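Local coordinates for lipoprotein (Colwellia psychrerythraea, PDB 3O0Y) that is a putative lipoprotein of unknown function, assigned to a family that shares its clan with metallopeptidases and possibly able to bind lipid, at residues A[64-76]-A[170-184]. Numbering follows the deposited sequence.
Sequences ISSDMEFYSPENE and RLGQFDKLAATIIEK
R170, near the end of helix 161-172, holds the type I turn I64–D67, and T180 of helix 174-190 holds the extended loop leading to the N-cap of helix 73-92, joining these parts of the largely helical DUF885 chain. R170 NE donates to D67 O at 2.7 Å with an N-H...O angle of 155°, and NH2 adds a weak bond to the same oxygen. S65 O lies over the centre of the guanidinium face, while NH1 hydrogen-bonds T51 OG1. Replacing R170 with alanine removes both donors to D67 O, which would probably leave that oxygen without these bonds and weaken the turn's hold on helix 161-172. K176 CG is anti to the backbone N (chi1 -172°), and the straight chain beyond lays CE over the F70 face, a CH-pi contact 3.9 Å from the ring centroid; NZ, 4.4 Å from that centroid, adds a cation-pi contact. M68 CE meets F174 CE1 at 3.9 Å, while SD stands 5.2 Å from the F174 centroid, oblique to its normal, a Met-aromatic contact. Y71 N donates to T180 OG1 (3.0 Å, N-H...O 165°), and Y71 OH to E69 OE1 (2.6 Å), from above the carboxylate plane. By contrast, E69 O, buried against L177 CD1, has no partner in the model. K184 NZ hydrogen-bonds N123 O and G125 O and salt-bridges D188 OD1; E76 salt-bridges R46 and R80. S72 OG caps helix 73-92, accepting from N75 N at 2.9 Å, and a water bridges E74 N to E183 OE2.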
loop_
_atom_site.group_PDB
_atom_site.type_symbol
_atom_site.label_atom_id
_atom_site.label_comp_id
_atom_site.label_asym_id
_atom_site.label_seq_id
_atom_site.Cartn_x
_atom_site.Cartn_y
_atom_site.Cartn_z
ATOM N N ILE A 64 8.135 -22.602 -4.191
ATOM C CA ILE A 64 7.625 -21.995 -2.959
ATOM C C ILE A 64 6.126 -22.042 -2.793
ATOM O O ILE A 64 5.597 -21.466 -1.834
ATOM C CB ILE A 64 8.115 -20.494 -2.809
ATOM C CG1 ILE A 64 7.790 -19.628 -4.043
ATOM C CG2 ILE A 64 9.619 -20.518 -2.583
ATOM C CD1 ILE A 64 6.312 -19.384 -4.410
ATOM N N SER A 65 5.447 -22.709 -3.738
ATOM C CA SER A 65 4.007 -22.636 -3.885
ATOM C C SER A 65 3.211 -23.216 -2.706
ATOM O O SER A 65 2.041 -22.861 -2.534
ATOM C CB SER A 65 3.562 -23.280 -5.202
ATOM O OG SER A 65 4.172 -24.537 -5.347
ATOM N N SER A 66 3.820 -24.068 -1.896
ATOM C CA SER A 66 3.171 -24.487 -0.673
ATOM C C SER A 66 3.971 -24.142 0.555
ATOM O O SER A 66 3.717 -24.667 1.633
ATOM C CB SER A 66 2.889 -25.982 -0.702
ATOM O OG SER A 66 4.059 -26.740 -0.768
ATOM N N ASP A 67 4.880 -23.197 0.425
ATOM C CA ASP A 67 5.635 -22.755 1.587
ATOM C C ASP A 67 4.866 -21.696 2.375
ATOM O O ASP A 67 4.015 -20.948 1.853
ATOM C CB ASP A 67 6.990 -22.177 1.174
ATOM C CG ASP A 67 8.016 -23.253 0.728
ATOM O OD1 ASP A 67 7.671 -24.458 0.590
ATOM O OD2 ASP A 67 9.193 -22.865 0.506
ATOM N N MET A 68 5.230 -21.615 3.641
ATOM C CA MET A 68 4.687 -20.669 4.563
ATOM C C MET A 68 5.810 -19.686 4.974
ATOM O O MET A 68 7.018 -19.976 4.795
ATOM C CB MET A 68 4.129 -21.402 5.812
ATOM C CG MET A 68 3.386 -20.489 6.838
ATOM S SD MET A 68 2.153 -19.305 6.261
ATOM C CE MET A 68 1.142 -20.392 5.118
ATOM N N GLU A 69 5.412 -18.527 5.504
ATOM C CA GLU A 69 6.345 -17.557 6.063
ATOM C C GLU A 69 6.426 -17.772 7.588
ATOM O O GLU A 69 5.424 -18.067 8.200
ATOM C CB GLU A 69 5.828 -16.174 5.794
ATOM C CG GLU A 69 5.763 -15.838 4.312
ATOM C CD GLU A 69 5.093 -14.492 3.965
ATOM O OE1 GLU A 69 4.542 -13.778 4.858
ATOM O OE2 GLU A 69 5.068 -14.161 2.732
ATOM N N PHE A 70 7.618 -17.599 8.148
ATOM C CA PHE A 70 7.853 -17.700 9.568
ATOM C C PHE A 70 8.596 -16.491 10.068
ATOM O O PHE A 70 9.449 -15.877 9.373
ATOM C CB PHE A 70 8.614 -18.981 9.898
ATOM C CG PHE A 70 7.943 -20.225 9.346
ATOM C CD1 PHE A 70 6.697 -20.615 9.796
ATOM C CD2 PHE A 70 8.537 -20.934 8.324
ATOM C CE1 PHE A 70 6.060 -21.751 9.248
ATOM C CE2 PHE A 70 7.918 -22.056 7.792
ATOM C CZ PHE A 70 6.711 -22.467 8.272
ATOM N N TYR A 71 8.317 -16.164 11.305
ATOM C CA TYR A 71 8.637 -14.849 11.850
ATOM C C TYR A 71 9.366 -14.921 13.181
ATOM O O TYR A 71 9.324 -13.970 13.934
ATOM C CB TYR A 71 7.342 -14.013 12.017
ATOM C CG TYR A 71 6.821 -13.592 10.677
ATOM C CD1 TYR A 71 7.362 -12.520 10.046
ATOM C CD2 TYR A 71 5.896 -14.370 9.994
ATOM C CE1 TYR A 71 6.916 -12.125 8.768
ATOM C CE2 TYR A 71 5.497 -14.049 8.753
ATOM C CZ TYR A 71 6.006 -12.912 8.126
ATOM O OH TYR A 71 5.598 -12.588 6.862
ATOM N N SER A 72 10.106 -16.003 13.467
ATOM C CA SER A 72 10.802 -16.098 14.772
ATOM C C SER A 72 11.885 -14.999 14.866
ATOM O O SER A 72 12.341 -14.511 13.858
ATOM C CB SER A 72 11.481 -17.458 14.917
ATOM O OG SER A 72 12.723 -17.554 14.240
ATOM N N PRO A 73 12.373 -14.698 16.075
ATOM C CA PRO A 73 13.555 -13.821 16.184
ATOM C C PRO A 73 14.727 -14.225 15.299
ATOM O O PRO A 73 15.327 -13.371 14.660
ATOM C CB PRO A 73 13.924 -13.940 17.689
ATOM C CG PRO A 73 12.616 -14.081 18.308
ATOM C CD PRO A 73 11.842 -15.024 17.402
ATOM N N GLU A 74 15.021 -15.517 15.177
ATOM C CA GLU A 74 16.137 -15.932 14.392
ATOM C C GLU A 74 15.820 -15.791 12.901
ATOM O O GLU A 74 16.693 -15.381 12.160
ATOM C CB GLU A 74 16.545 -17.358 14.708
ATOM C CG GLU A 74 17.846 -17.787 13.998
ATOM C CD GLU A 74 19.126 -17.046 14.475
ATOM O OE1 GLU A 74 19.185 -16.455 15.600
ATOM O OE2 GLU A 74 20.121 -17.088 13.703
ATOM N N ASN A 75 14.573 -16.062 12.500
ATOM C CA ASN A 75 14.182 -15.886 11.092
ATOM C C ASN A 75 14.406 -14.422 10.660
ATOM O O ASN A 75 15.003 -14.147 9.625
ATOM C CB ASN A 75 12.715 -16.237 10.890
ATOM C CG ASN A 75 12.417 -17.743 11.045
ATOM O OD1 ASN A 75 13.272 -18.604 10.754
ATOM N ND2 ASN A 75 11.270 -18.062 11.554
ATOM N N GLU A 76 13.932 -13.499 11.489
ATOM C CA GLU A 76 13.998 -12.086 11.178
ATOM C C GLU A 76 15.426 -11.585 11.202
ATOM O O GLU A 76 15.856 -10.807 10.327
ATOM C CB GLU A 76 13.143 -11.271 12.122
ATOM C CG GLU A 76 11.656 -11.355 11.785
ATOM C CD GLU A 76 11.325 -10.607 10.454
ATOM O OE1 GLU A 76 11.589 -9.371 10.336
ATOM O OE2 GLU A 76 10.746 -11.235 9.571
ATOM N N ARG A 170 -0.502 -25.280 2.876
ATOM C CA ARG A 170 -0.283 -23.963 3.514
ATOM C C ARG A 170 -1.081 -23.801 4.793
ATOM O O ARG A 170 -0.530 -23.401 5.849
ATOM C CB ARG A 170 -0.575 -22.844 2.494
ATOM C CG ARG A 170 0.647 -22.633 1.603
ATOM C CD ARG A 170 0.520 -21.359 0.752
ATOM N NE ARG A 170 1.825 -20.869 0.281
ATOM C CZ ARG A 170 1.983 -20.065 -0.760
ATOM N NH1 ARG A 170 0.937 -19.590 -1.424
ATOM N NH2 ARG A 170 3.198 -19.665 -1.081
ATOM N N LEU A 171 -2.375 -24.146 4.731
ATOM C CA LEU A 171 -3.229 -24.077 5.942
ATOM C C LEU A 171 -2.702 -24.900 7.107
ATOM O O LEU A 171 -2.776 -24.476 8.265
ATOM C CB LEU A 171 -4.688 -24.471 5.619
ATOM C CG LEU A 171 -5.469 -23.600 4.628
ATOM C CD1 LEU A 171 -6.783 -24.296 4.304
ATOM C CD2 LEU A 171 -5.712 -22.195 5.082
ATOM N N GLY A 172 -2.125 -26.066 6.790
ATOM C CA GLY A 172 -1.575 -26.974 7.768
ATOM C C GLY A 172 -0.369 -26.468 8.483
ATOM O O GLY A 172 -0.035 -26.981 9.536
ATOM N N GLN A 173 0.237 -25.394 7.980
ATOM C CA GLN A 173 1.421 -24.812 8.645
ATOM C C GLN A 173 1.097 -23.595 9.503
ATOM O O GLN A 173 2.011 -22.896 9.994
ATOM C CB GLN A 173 2.412 -24.434 7.563
ATOM C CG GLN A 173 2.933 -25.682 6.821
ATOM C CD GLN A 173 3.771 -25.304 5.689
ATOM O OE1 GLN A 173 3.322 -25.242 4.532
ATOM N NE2 GLN A 173 5.011 -24.997 5.999
ATOM N N PHE A 174 -0.193 -23.346 9.733
ATOM C CA PHE A 174 -0.578 -22.135 10.480
ATOM C C PHE A 174 -0.208 -22.246 11.952
ATOM O O PHE A 174 -0.051 -21.208 12.666
ATOM C CB PHE A 174 -2.043 -21.830 10.316
ATOM C CG PHE A 174 -2.334 -20.851 9.234
ATOM C CD1 PHE A 174 -1.951 -21.106 7.949
ATOM C CD2 PHE A 174 -2.985 -19.679 9.491
ATOM C CE1 PHE A 174 -2.257 -20.254 6.932
ATOM C CE2 PHE A 174 -3.292 -18.829 8.489
ATOM C CZ PHE A 174 -2.852 -19.092 7.194
ATOM N N ASP A 175 -0.003 -23.478 12.423
ATOM C CA ASP A 175 0.488 -23.626 13.792
ATOM C C ASP A 175 1.895 -23.041 13.977
ATOM O O ASP A 175 2.151 -22.297 14.933
ATOM C CB ASP A 175 0.470 -25.083 14.298
ATOM C CG ASP A 175 1.144 -26.092 13.338
ATOM O OD1 ASP A 175 1.423 -25.818 12.148
ATOM O OD2 ASP A 175 1.318 -27.263 13.783
ATOM N N LYS A 176 2.794 -23.347 13.049
ATOM C CA LYS A 176 4.130 -22.795 13.158
ATOM C C LYS A 176 4.084 -21.305 12.880
ATOM O O LYS A 176 4.820 -20.566 13.488
ATOM C CB LYS A 176 5.112 -23.505 12.215
ATOM C CG LYS A 176 6.563 -23.092 12.429
ATOM C CD LYS A 176 7.559 -24.057 11.754
ATOM C CE LYS A 176 8.957 -23.440 11.654
ATOM N NZ LYS A 176 9.858 -24.267 10.793
ATOM N N LEU A 177 3.277 -20.869 11.924
ATOM C CA LEU A 177 3.149 -19.415 11.672
ATOM C C LEU A 177 2.855 -18.687 12.995
ATOM O O LEU A 177 3.588 -17.759 13.414
ATOM C CB LEU A 177 2.024 -19.125 10.705
ATOM C CG LEU A 177 1.685 -17.684 10.422
ATOM C CD1 LEU A 177 2.934 -16.956 9.814
ATOM C CD2 LEU A 177 0.430 -17.614 9.520
ATOM N N ALA A 178 1.800 -19.144 13.664
ATOM C CA ALA A 178 1.365 -18.536 14.942
ATOM C C ALA A 178 2.422 -18.596 16.022
ATOM O O ALA A 178 2.634 -17.589 16.677
ATOM C CB ALA A 178 0.097 -19.151 15.439
ATOM N N ALA A 179 3.092 -19.727 16.187
ATOM C CA ALA A 179 4.092 -19.851 17.288
ATOM C C ALA A 179 5.263 -18.912 17.029
ATOM O O ALA A 179 5.719 -18.264 17.933
ATOM C CB ALA A 179 4.557 -21.254 17.436
ATOM N N THR A 180 5.674 -18.735 15.751
ATOM C CA THR A 180 6.831 -17.893 15.510
ATOM C C THR A 180 6.427 -16.414 15.714
ATOM O O THR A 180 7.232 -15.636 16.202
ATOM C CB THR A 180 7.493 -18.147 14.148
ATOM O OG1 THR A 180 6.561 -17.873 13.069
ATOM C CG2 THR A 180 8.012 -19.626 13.996
ATOM N N ILE A 181 5.213 -16.039 15.298
ATOM C CA ILE A 181 4.659 -14.671 15.495
ATOM C C ILE A 181 4.618 -14.312 16.970
ATOM O O ILE A 181 5.117 -13.249 17.411
ATOM C CB ILE A 181 3.300 -14.485 14.834
ATOM C CG1 ILE A 181 3.482 -14.527 13.293
ATOM C CG2 ILE A 181 2.611 -13.153 15.300
ATOM C CD1 ILE A 181 2.225 -14.449 12.504
ATOM N N ILE A 182 4.111 -15.237 17.789
ATOM C CA ILE A 182 4.109 -15.013 19.227
ATOM C C ILE A 182 5.485 -14.893 19.777
ATOM O O ILE A 182 5.745 -14.007 20.610
ATOM C CB ILE A 182 3.316 -16.157 19.966
ATOM C CG1 ILE A 182 1.828 -16.044 19.594
ATOM C CG2 ILE A 182 3.577 -16.084 21.480
ATOM C CD1 ILE A 182 0.964 -17.374 19.831
ATOM N N GLU A 183 6.394 -15.735 19.319
ATOM C CA GLU A 183 7.784 -15.636 19.779
ATOM C C GLU A 183 8.386 -14.270 19.499
ATOM O O GLU A 183 9.115 -13.746 20.351
ATOM C CB GLU A 183 8.644 -16.713 19.121
ATOM C CG GLU A 183 9.923 -17.026 19.804
ATOM C CD GLU A 183 10.766 -18.002 18.982
ATOM O OE1 GLU A 183 10.176 -18.742 18.110
ATOM O OE2 GLU A 183 12.022 -17.956 19.192
ATOM N N LYS A 184 8.130 -13.714 18.302
ATOM C CA LYS A 184 8.654 -12.372 17.949
ATOM C C LYS A 184 7.960 -11.254 18.741
ATOM O O LYS A 184 8.609 -10.362 19.264
ATOM C CB LYS A 184 8.494 -12.098 16.429
ATOM C CG LYS A 184 9.289 -10.918 15.936
ATOM C CD LYS A 184 10.782 -10.962 16.272
ATOM C CE LYS A 184 11.558 -9.859 15.549
ATOM N NZ LYS A 184 11.095 -8.481 15.803
HETATM O O HOH W 1 14.191 -17.549 17.353
#